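Local coordinates for petrobactin-binding protein YclQ (Bacillus subtilis subsp. subtilis str. 168, PDB 3GFV) that binds iron-free and ferric petrobactin and the precursor 3,4-dihydroxybenzoic acid, and serves as the solute-binding component of the YclNOPQ ABC transporter for ferric-petrobactin uptake, at residues L45-K50 / E137-I142; D49-D54 / E146-D151; A154-S159 / E282-M287; K127-F132 / H197-V202. All coordinates share one frame; numbering follows the deposited sequence. Where two conformers were deposited one is given.

How the contacts relate
All four contacts pack apolar side chains around helix 128-142 and helix 146-170, which follow each other in the chain. Contacts 1 and 2 lie at the N-terminal lobe, contact 2 against the start of the interlobe helix, their centres about 6 Å apart, and share Asp-49 and Lys-50. Contact 1 is buried and made of methyl groups, whereas contact 2 is partly buried and lets lysines frame its apolar centre. Contact 3 sets the long helix 146-170 against helix 281-296 and is buried apart from Thr-285. Contact 4, also mostly buried, bridges to the C-terminal lobe; it touches contact 3 through the selenomethionine Met-284, which meets Tyr-128, Met-129 and Phe-132. Polar bonding belongs to the surroundings of each interface.

Contact 1: L45-K50 / E137-I142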
# COMPACT_ATOMS: atom_id res chain seq x y z
N LEU A 45 -9.79 -2.12 2.65
CA LEU A 45 -11.00 -1.57 2.03
C LEU A 45 -11.14 -1.98 0.56
O LEU A 45 -12.24 -2.32 0.10
CB LEU A 45 -11.03 -0.04 2.18
CG LEU A 45 -12.30 0.65 1.65
CD1 LEU A 45 -13.59 0.13 2.34
CD2 LEU A 45 -12.16 2.18 1.83
N ASP A 46 -10.03 -1.97 -0.18
CA ASP A 46 -10.12 -2.27 -1.60
C ASP A 46 -10.27 -3.77 -1.86
O ASP A 46 -10.86 -4.16 -2.87
CB ASP A 46 -9.01 -1.56 -2.44
CG ASP A 46 -7.64 -2.26 -2.43
OD1 ASP A 46 -6.63 -1.52 -2.34
OD2 ASP A 46 -7.56 -3.51 -2.56
N THR A 47 -9.81 -4.59 -0.92
CA THR A 47 -10.11 -6.02 -0.99
C THR A 47 -11.61 -6.23 -0.77
O THR A 47 -12.24 -6.93 -1.54
CB THR A 47 -9.27 -6.85 0.00
OG1 THR A 47 -7.88 -6.80 -0.39
CG2 THR A 47 -9.72 -8.33 0.04
N LEU A 48 -12.18 -5.59 0.24
CA LEU A 48 -13.62 -5.68 0.44
C LEU A 48 -14.37 -5.26 -0.84
O LEU A 48 -15.33 -5.91 -1.25
CB LEU A 48 -14.04 -4.83 1.64
CG LEU A 48 -13.57 -5.32 3.00
CD1 LEU A 48 -13.87 -4.27 4.08
CD2 LEU A 48 -14.21 -6.66 3.36
N ASP A 49 -13.90 -4.18 -1.47
CA ASP A 49 -14.55 -3.69 -2.69
C ASP A 49 -14.46 -4.71 -3.82
O ASP A 49 -15.45 -4.96 -4.51
CB ASP A 49 -13.94 -2.37 -3.15
CG ASP A 49 -14.63 -1.82 -4.39
OD1 ASP A 49 -15.77 -1.33 -4.26
OD2 ASP A 49 -14.04 -1.88 -5.50
N LYS A 50 -13.28 -5.30 -4.02
CA LYS A 50 -13.08 -6.29 -5.07
C LYS A 50 -14.00 -7.49 -4.88
O LYS A 50 -14.46 -8.12 -5.84
CB LYS A 50 -11.62 -6.74 -5.08
CG LYS A 50 -11.29 -7.80 -6.13
CD LYS A 50 -11.34 -7.20 -7.53
CE LYS A 50 -11.13 -8.26 -8.61
NZ LYS A 50 -11.61 -7.78 -9.94
N GLU A 137 -6.57 -13.68 2.69
CA GLU A 137 -7.24 -14.93 3.09
C GLU A 137 -8.11 -14.76 4.33
O GLU A 137 -9.16 -15.42 4.47
CB GLU A 137 -6.23 -16.05 3.28
CG GLU A 137 -5.59 -16.46 1.97
CD GLU A 137 -4.47 -17.45 2.14
OE1 GLU A 137 -3.96 -17.58 3.28
OE2 GLU A 137 -4.09 -18.09 1.13
N THR A 138 -7.66 -13.89 5.23
CA THR A 138 -8.43 -13.59 6.46
C THR A 138 -9.75 -12.94 6.09
O THR A 138 -10.81 -13.31 6.61
CB THR A 138 -7.61 -12.70 7.43
OG1 THR A 138 -6.64 -13.52 8.12
CG2 THR A 138 -8.51 -12.02 8.47
N ILE A 139 -9.69 -11.96 5.20
CA ILE A 139 -10.92 -11.33 4.72
C ILE A 139 -11.83 -12.36 4.04
O ILE A 139 -13.04 -12.40 4.28
CB ILE A 139 -10.61 -10.13 3.81
CG1 ILE A 139 -9.96 -9.03 4.65
CG2 ILE A 139 -11.87 -9.62 3.14
CD1 ILE A 139 -9.49 -7.81 3.85
N GLY A 140 -11.25 -13.22 3.21
CA GLY A 140 -12.01 -14.30 2.60
C GLY A 140 -12.75 -15.16 3.61
O GLY A 140 -13.92 -15.52 3.42
N LYS A 141 -12.06 -15.52 4.69
CA LYS A 141 -12.66 -16.39 5.70
C LYS A 141 -13.79 -15.70 6.45
O LYS A 141 -14.84 -16.31 6.70
CB LYS A 141 -11.60 -16.88 6.70
CG LYS A 141 -10.70 -17.98 6.15
CD LYS A 141 -9.46 -18.15 7.04
CE LYS A 141 -8.54 -19.27 6.54
NZ LYS A 141 -8.13 -19.10 5.11
N ILE A 142 -13.58 -14.43 6.80
CA ILE A 142 -14.59 -13.69 7.55
C ILE A 142 -15.90 -13.52 6.76
O ILE A 142 -17.00 -13.63 7.33
CB ILE A 142 -14.07 -12.29 7.98
CG1 ILE A 142 -12.98 -12.45 9.04
CG2 ILE A 142 -15.23 -11.43 8.51
CD1 ILE A 142 -12.07 -11.23 9.20
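The hydroxyl OG1 of Thr-47 is held by the backbone N-H of Leu-281, with a weak further bond to the carbonyl O of Gly-43, while the methyl of the same side chain faces Ile-139. This division of labour follows from chi1 of -67°, which keeps OG1 beside the backbone N and sets CG2 anti to it. Thr-47 CG2 then lies 3.9 Å from Ile-139 CD1 and 4.0 Å from Ile-139 CG2, so one methyl meets both branches of the isoleucine. Leu-48 adds a second approach: its CD2 comes to 3.8 Å from Ile-139 CG2, the two side chains nearly perpendicular to each other. The backbones come closest at the same place, with Leu-48 CA 7.6 Å from Ile-139 CA. Leu-121, touching Ile-139, and Phe-143, touching Leu-48, extend the apolar patch. Helices 42-50 and 128-142 are thereby packed together in the N-terminal lobe of the periplasmic binding protein fold. Neighbouring Asp-46 is hydrogen-bonded to Tyr-68 OH, Ser-283 OG and Glu-282 N, away from Ile-139. With Thr-47 OG1 and Asp-46 hydrogen-bonded to other parts of the chain, the cohesion across this pair of helices is dispersive, a fit of methyls rather than of directed bonds.

Contact 2: D49-D54 / E146-D151; sequences DKLGLD and EDKVKD
No flat side chain enters the interface where Leu-51 meets Lys-148 and Val-149; aliphatic branches make the contact, with neither ring faces nor edges involved. Leu-51 CD2 presses on Lys-148 CG at 3.4 Å, closer than two aliphatic carbons normally pack, and the two side chains run antiparallel alongside each other. The other methyl, Leu-51 CD1, reaches Val-149 CG2 at 3.9 Å, and CD2 is 4.0 Å from that same CG2, so the valine methyl sits against both ends of the leucine fork. Helix 42-50 ends here in a Schellman motif: Gly-52 takes a positive phi of 72°, its N bonds to Asp-49 O at 3.0 Å, and Leu-53 N probably bonds to Leu-48 O at 2.9 Å. That turn presents Leu-51 to the start of helix 146-170, the long helix joining the two lobes in this class of binding protein. Ile-139 also touches Leu-51, and Ala-136 touches Val-149. In Lys-148 a chi1 of 177° sets CG anti to the backbone N, against Leu-51 CD2; the bend at chi2 (69°) then turns the remaining chain, whose NZ forms a salt bridge with Glu-152. Lys-50 NZ lies 5.0 Å from Lys-148 NZ; Glu-152, whose side chain Lys-50 also touches, may offset the like charges.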
# COMPACT_ATOMS: atom_id res chain seq x y z
N ASP A 49 -13.90 -4.18 -1.47
CA ASP A 49 -14.55 -3.69 -2.69
C ASP A 49 -14.46 -4.71 -3.82
O ASP A 49 -15.45 -4.96 -4.51
CB ASP A 49 -13.94 -2.37 -3.15
CG ASP A 49 -14.63 -1.82 -4.39
OD1 ASP A 49 -15.77 -1.33 -4.26
OD2 ASP A 49 -14.04 -1.88 -5.50
N LYS A 50 -13.28 -5.30 -4.02
CA LYS A 50 -13.08 -6.29 -5.07
C LYS A 50 -14.00 -7.49 -4.88
O LYS A 50 -14.46 -8.12 -5.84
CB LYS A 50 -11.62 -6.74 -5.08
CG LYS A 50 -11.29 -7.80 -6.13
CD LYS A 50 -11.34 -7.20 -7.53
CE LYS A 50 -11.13 -8.26 -8.61
NZ LYS A 50 -11.61 -7.78 -9.94
N LEU A 51 -14.28 -7.81 -3.62
CA LEU A 51 -15.10 -8.98 -3.29
C LEU A 51 -16.59 -8.63 -3.32
O LEU A 51 -17.43 -9.47 -3.01
CB LEU A 51 -14.72 -9.53 -1.92
CG LEU A 51 -13.26 -9.95 -1.82
CD1 LEU A 51 -12.92 -10.37 -0.40
CD2 LEU A 51 -12.96 -11.07 -2.80
N GLY A 52 -16.91 -7.39 -3.69
CA GLY A 52 -18.30 -6.95 -3.76
C GLY A 52 -18.93 -6.77 -2.39
O GLY A 52 -20.11 -7.05 -2.21
N LEU A 53 -18.16 -6.28 -1.43
CA LEU A 53 -18.68 -6.15 -0.06
C LEU A 53 -18.84 -4.70 0.39
O LEU A 53 -18.80 -4.44 1.59
CB LEU A 53 -17.76 -6.87 0.92
CG LEU A 53 -17.71 -8.40 0.76
CD1 LEU A 53 -16.51 -8.97 1.48
CD2 LEU A 53 -19.02 -9.02 1.27
N ASP A 54 -19.02 -3.78 -0.55
CA ASP A 54 -19.15 -2.34 -0.21
C ASP A 54 -20.26 -2.14 0.84
O ASP A 54 -20.17 -1.28 1.72
CB ASP A 54 -19.52 -1.51 -1.45
CG ASP A 54 -18.38 -1.37 -2.45
OD1 ASP A 54 -18.65 -0.95 -3.59
OD2 ASP A 54 -17.23 -1.69 -2.10
N GLU A 146 -13.72 -17.29 0.42
CA GLU A 146 -12.43 -17.97 0.36
C GLU A 146 -12.04 -18.36 -1.06
O GLU A 146 -10.89 -18.17 -1.47
CB GLU A 146 -12.43 -19.19 1.31
CG GLU A 146 -12.54 -18.77 2.77
CD GLU A 146 -12.87 -19.91 3.71
OE1 GLU A 146 -14.03 -19.99 4.17
OE2 GLU A 146 -11.97 -20.73 4.00
N ASP A 147 -12.98 -18.88 -1.85
CA ASP A 147 -12.64 -19.27 -3.21
C ASP A 147 -12.32 -18.07 -4.10
O ASP A 147 -11.38 -18.11 -4.90
CB ASP A 147 -13.75 -20.11 -3.84
CG ASP A 147 -13.88 -21.46 -3.18
OD1 ASP A 147 -12.87 -21.94 -2.61
OD2 ASP A 147 -14.98 -22.04 -3.25
N LYS A 148 -13.10 -17.00 -4.00
CA LYS A 148 -12.81 -15.79 -4.76
C LYS A 148 -11.42 -15.27 -4.41
O LYS A 148 -10.65 -14.90 -5.29
CB LYS A 148 -13.87 -14.73 -4.47
CG LYS A 148 -13.64 -13.40 -5.15
CD LYS A 148 -13.82 -13.46 -6.64
CE LYS A 148 -13.89 -12.06 -7.22
NZ LYS A 148 -13.74 -12.09 -8.69
N VAL A 149 -11.09 -15.24 -3.12
CA VAL A 149 -9.77 -14.75 -2.73
C VAL A 149 -8.67 -15.65 -3.30
O VAL A 149 -7.67 -15.17 -3.83
CB VAL A 149 -9.62 -14.62 -1.21
CG1 VAL A 149 -8.16 -14.38 -0.84
CG2 VAL A 149 -10.50 -13.47 -0.69
N LYS A 150 -8.88 -16.97 -3.23
CA LYS A 150 -7.86 -17.89 -3.73
C LYS A 150 -7.56 -17.61 -5.20
O LYS A 150 -6.40 -17.55 -5.63
CB LYS A 150 -8.31 -19.34 -3.56
CG LYS A 150 -7.34 -20.34 -4.16
CD LYS A 150 -7.91 -21.76 -4.11
CE LYS A 150 -6.84 -22.78 -4.49
NZ LYS A 150 -6.12 -22.40 -5.75
N ASP A 151 -8.63 -17.45 -5.97
CA ASP A 151 -8.51 -17.21 -7.40
C ASP A 151 -7.84 -15.86 -7.70
O ASP A 151 -7.01 -15.76 -8.61
CB ASP A 151 -9.88 -17.28 -8.06
CG ASP A 151 -10.46 -18.69 -8.05
OD1 ASP A 151 -9.68 -19.66 -7.93
OD2 ASP A 151 -11.70 -18.82 -8.17

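Contact 3: A154-S159 / E282-M287; sequences ANIDHS and ESMTQM
Ile-156 overlaps two successive residues of the facing helix, laying its CG2 branch on Met-284 and its CG1 arm on Thr-285. The gap from Ile-156 CG2 to Met-284 CG is 3.8 Å, and the side chains cross at a slant. Along the other arm, Ile-156 CG1 and CD1 each lie 4.0 Å from Thr-285 OG1; here the approach is close to perpendicular, and the oxygen makes a plain packing contact with carbon. Its polar need is met within its own helix, because Thr-285 OG1 is hydrogen-bonded to Leu-281 O. The backbones are correspondingly close, with Ile-156 CA 6.8 Å from Thr-285 CA. In this class of the periplasmic binding protein fold a single long helix connects the two lobes; helix 146-170 fills that role, and helix 281-296, near the C-terminus, packs beside it at this point. The side chains of Leu-281 and Ile-288, from that same C-terminal helix, continue the apolar surface around Ile-156. Met-284, a selenomethionine, turns away from an extended course at both chi2 (64°) and chi3 (86°), which carries its SE and CE to the side, towards helix 128-142. Its CE meets Tyr-128 of that helix, while its CB, at the root of the side chain, packs on Phe-132. Met-284 thus touches helices 146-170 and 128-142.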
# COMPACT_ATOMS: atom_id res chain seq x y z
N ALA A 154 -4.20 -16.14 -6.98
CA ALA A 154 -3.56 -16.85 -8.08
C ALA A 154 -3.29 -15.95 -9.28
O ALA A 154 -2.19 -16.00 -9.87
CB ALA A 154 -4.40 -18.10 -8.51
N ASN A 155 -4.25 -15.11 -9.65
CA ASN A 155 -4.06 -14.18 -10.76
C ASN A 155 -2.96 -13.18 -10.46
O ASN A 155 -2.16 -12.85 -11.33
CB ASN A 155 -5.34 -13.40 -11.07
CG ASN A 155 -6.43 -14.27 -11.61
OD1 ASN A 155 -6.18 -15.34 -12.19
ND2 ASN A 155 -7.68 -13.83 -11.44
N ILE A 156 -2.94 -12.69 -9.23
CA ILE A 156 -1.88 -11.78 -8.81
C ILE A 156 -0.50 -12.46 -8.87
O ILE A 156 0.47 -11.87 -9.36
CB ILE A 156 -2.21 -11.21 -7.43
CG1 ILE A 156 -3.30 -10.15 -7.60
CG2 ILE A 156 -0.96 -10.61 -6.77
CD1 ILE A 156 -3.91 -9.67 -6.28
N ASP A 157 -0.41 -13.72 -8.43
CA ASP A 157 0.86 -14.44 -8.52
C ASP A 157 1.33 -14.54 -9.96
O ASP A 157 2.53 -14.42 -10.25
CB ASP A 157 0.76 -15.83 -7.90
CG ASP A 157 0.86 -15.82 -6.38
OD1 ASP A 157 1.23 -14.77 -5.80
OD2 ASP A 157 0.57 -16.86 -5.77
N HIS A 158 0.39 -14.76 -10.87
CA HIS A 158 0.70 -14.86 -12.30
C HIS A 158 1.21 -13.52 -12.84
O HIS A 158 2.14 -13.49 -13.64
CB HIS A 158 -0.54 -15.30 -13.08
CG HIS A 158 -0.35 -15.33 -14.57
ND1 HIS A 158 -0.13 -16.50 -15.27
CD2 HIS A 158 -0.37 -14.34 -15.49
CE1 HIS A 158 -0.01 -16.22 -16.56
NE2 HIS A 158 -0.15 -14.92 -16.72
N SER A 159 0.56 -12.44 -12.42
CA SER A 159 0.95 -11.08 -12.83
C SER A 159 2.31 -10.74 -12.25
O SER A 159 3.15 -10.11 -12.92
CB SER A 159 -0.07 -10.05 -12.36
OG SER A 159 -1.32 -10.25 -13.01
N GLU A 282 -7.00 -4.76 -5.03
CA GLU A 282 -7.06 -3.77 -6.10
C GLU A 282 -5.77 -2.97 -6.19
O GLU A 282 -5.23 -2.77 -7.27
CB GLU A 282 -8.24 -2.82 -5.91
CG GLU A 282 -9.57 -3.57 -5.87
CD GLU A 282 -10.79 -2.69 -5.76
OE1 GLU A 282 -10.66 -1.50 -5.42
OE2 GLU A 282 -11.92 -3.21 -6.01
N SER A 283 -5.29 -2.50 -5.04
CA SER A 283 -4.08 -1.69 -5.04
C SER A 283 -2.89 -2.50 -5.57
O SER A 283 -2.08 -1.99 -6.34
CB SER A 283 -3.79 -1.05 -3.67
OG SER A 283 -3.95 -1.96 -2.59
N MSE A 284 -2.81 -3.79 -5.20
CA MSE A 284 -1.70 -4.61 -5.68
C MSE A 284 -1.78 -4.74 -7.21
O MSE A 284 -0.78 -4.63 -7.92
CB MSE A 284 -1.72 -5.98 -5.02
CG MSE A 284 -0.79 -7.00 -5.63
SE MSE A 284 1.13 -6.55 -5.50
CE MSE A 284 1.54 -7.26 -3.74
N THR A 285 -2.99 -5.01 -7.70
CA THR A 285 -3.20 -5.16 -9.13
C THR A 285 -2.75 -3.91 -9.88
O THR A 285 -2.03 -4.00 -10.89
CB THR A 285 -4.67 -5.47 -9.43
OG1 THR A 285 -4.97 -6.76 -8.88
CG2 THR A 285 -4.89 -5.50 -10.92
N GLN A 286 -3.14 -2.76 -9.36
CA GLN A 286 -2.74 -1.49 -9.93
C GLN A 286 -1.23 -1.32 -9.91
O GLN A 286 -0.62 -0.93 -10.91
CB GLN A 286 -3.37 -0.33 -9.17
CG GLN A 286 -2.99 1.01 -9.79
CD GLN A 286 -3.45 2.19 -8.98
OE1 GLN A 286 -4.60 2.27 -8.54
NE2 GLN A 286 -2.54 3.13 -8.76
N MSE A 287 -0.64 -1.62 -8.75
CA MSE A 287 0.79 -1.39 -8.52
C MSE A 287 1.63 -2.24 -9.46
O MSE A 287 2.63 -1.74 -10.04
CB MSE A 287 1.17 -1.60 -7.05
CG MSE A 287 0.60 -0.51 -6.13
SE MSE A 287 0.46 -1.13 -4.28
CE MSE A 287 2.28 -1.09 -3.81

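Contact 4: K127-F132 / H197-V202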
# COMPACT_ATOMS: atom_id res chain seq x y z
N LYS A 127 8.23 -9.34 4.95
CA LYS A 127 7.65 -10.60 4.49
C LYS A 127 6.44 -10.26 3.65
O LYS A 127 5.31 -10.59 4.03
CB LYS A 127 7.13 -11.42 5.68
CG LYS A 127 8.14 -12.02 6.61
CD LYS A 127 7.43 -12.47 7.88
CE LYS A 127 8.08 -13.70 8.50
NZ LYS A 127 9.54 -13.50 8.75
N TYR A 128 6.65 -9.58 2.54
CA TYR A 128 5.54 -8.92 1.87
C TYR A 128 4.43 -9.91 1.44
O TYR A 128 3.28 -9.79 1.88
CB TYR A 128 6.00 -8.05 0.70
CG TYR A 128 4.96 -7.06 0.32
CD1 TYR A 128 5.08 -5.72 0.67
CD2 TYR A 128 3.80 -7.46 -0.34
CE1 TYR A 128 4.09 -4.80 0.35
CE2 TYR A 128 2.81 -6.57 -0.66
CZ TYR A 128 2.96 -5.25 -0.32
OH TYR A 128 1.97 -4.35 -0.64
N MSE A 129 4.77 -10.88 0.60
CA MSE A 129 3.74 -11.74 0.01
C MSE A 129 3.09 -12.64 1.05
O MSE A 129 1.89 -12.91 0.99
CB MSE A 129 4.31 -12.54 -1.16
CG MSE A 129 4.52 -11.68 -2.42
SE MSE A 129 2.98 -10.56 -2.84
CE MSE A 129 1.73 -11.98 -3.43
N GLU A 130 3.87 -13.11 2.02
CA GLU A 130 3.31 -13.93 3.09
C GLU A 130 2.20 -13.17 3.80
O GLU A 130 1.09 -13.69 3.95
CB GLU A 130 4.40 -14.34 4.09
CG GLU A 130 3.88 -15.09 5.31
CD GLU A 130 5.00 -15.52 6.25
OE1 GLU A 130 4.98 -15.10 7.43
OE2 GLU A 130 5.91 -16.25 5.82
N SER A 131 2.49 -11.94 4.22
CA SER A 131 1.52 -11.12 4.95
C SER A 131 0.38 -10.68 4.03
O SER A 131 -0.79 -10.65 4.45
CB SER A 131 2.18 -9.91 5.65
OG SER A 131 2.75 -9.05 4.70
N PHE A 132 0.70 -10.35 2.77
CA PHE A 132 -0.31 -9.98 1.78
C PHE A 132 -1.32 -11.11 1.60
O PHE A 132 -2.52 -10.92 1.68
CB PHE A 132 0.35 -9.68 0.43
CG PHE A 132 -0.63 -9.26 -0.65
CD1 PHE A 132 -1.06 -7.94 -0.73
CD2 PHE A 132 -1.07 -10.17 -1.61
CE1 PHE A 132 -1.94 -7.54 -1.72
CE2 PHE A 132 -1.97 -9.78 -2.60
CZ PHE A 132 -2.39 -8.45 -2.66
N HIS A 197 11.46 -4.27 -5.53
CA HIS A 197 12.58 -5.22 -5.61
C HIS A 197 12.25 -6.62 -5.10
O HIS A 197 12.60 -7.62 -5.76
CB HIS A 197 13.77 -4.67 -4.81
CG HIS A 197 14.11 -3.27 -5.15
ND1 HIS A 197 14.59 -2.91 -6.40
CD2 HIS A 197 14.07 -2.13 -4.42
CE1 HIS A 197 14.82 -1.61 -6.42
NE2 HIS A 197 14.51 -1.11 -5.23
N ASP A 198 11.59 -6.70 -3.95
CA ASP A 198 11.42 -7.97 -3.26
C ASP A 198 10.39 -8.86 -3.94
O ASP A 198 10.48 -10.09 -3.88
CB ASP A 198 10.98 -7.73 -1.81
CG ASP A 198 11.97 -6.88 -1.03
OD1 ASP A 198 13.19 -7.00 -1.29
OD2 ASP A 198 11.52 -6.10 -0.18
N VAL A 199 9.42 -8.24 -4.59
CA VAL A 199 8.29 -8.98 -5.16
C VAL A 199 8.33 -8.90 -6.68
O VAL A 199 8.24 -9.92 -7.36
CB VAL A 199 6.96 -8.43 -4.62
CG1 VAL A 199 5.79 -9.16 -5.23
CG2 VAL A 199 6.93 -8.57 -3.10
N PHE A 200 8.50 -7.68 -7.20
CA PHE A 200 8.42 -7.46 -8.64
C PHE A 200 9.73 -7.73 -9.35
O PHE A 200 9.78 -7.71 -10.59
CB PHE A 200 7.97 -6.02 -8.98
CG PHE A 200 6.64 -5.64 -8.40
CD1 PHE A 200 5.75 -6.62 -7.98
CD2 PHE A 200 6.29 -4.30 -8.26
CE1 PHE A 200 4.52 -6.26 -7.44
CE2 PHE A 200 5.05 -3.91 -7.72
CZ PHE A 200 4.17 -4.90 -7.31
N GLY A 201 10.80 -7.94 -8.59
CA GLY A 201 12.04 -8.43 -9.18
C GLY A 201 13.00 -7.41 -9.78
O GLY A 201 13.98 -7.78 -10.44
N VAL A 202 12.74 -6.12 -9.57
CA VAL A 202 13.63 -5.08 -10.10
C VAL A 202 14.95 -5.12 -9.34
O VAL A 202 14.98 -5.09 -8.11
CB VAL A 202 13.00 -3.64 -10.03
CG1 VAL A 202 14.01 -2.57 -10.48
CG2 VAL A 202 11.69 -3.58 -10.88
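A chi1 of 178° sets Val-199 CG1 anti to the backbone N and CG2 beside it; in selenomethionine Met-129 a chi1 of -74° places CG against both of these methyls, and the bend at chi2 (-47°) leaves SE beside CG1 alone. This is a junction between the lobes of the periplasmic binding protein fold: helix 128-142 belongs to the N-terminal lobe, and the turn after helix 195-198 to the C-terminal one. Met-129 SE lies 3.9 Å from Val-199 CG1, while Met-129 CG is 4.0 Å from both Val-199 CG1 and CG2. Next to them, Tyr-128 CB approaches Val-199 CG2 at 3.9 Å, so the valine is received by the first two residues of the helix. Ile-160 of helix 146-170 touches both Met-129 and Val-199, adding a third element. The interface itself is purely apolar; polar order lies in the turn that carries the valine. Gly-201 adopts a positive phi there, with a weak bond from its N to His-197 O. The turn is further tied by His-197 ND1, which donates to Val-202 O at 2.8 Å, the oxygen in the imidazole plane but the donor standing above the carbonyl plane.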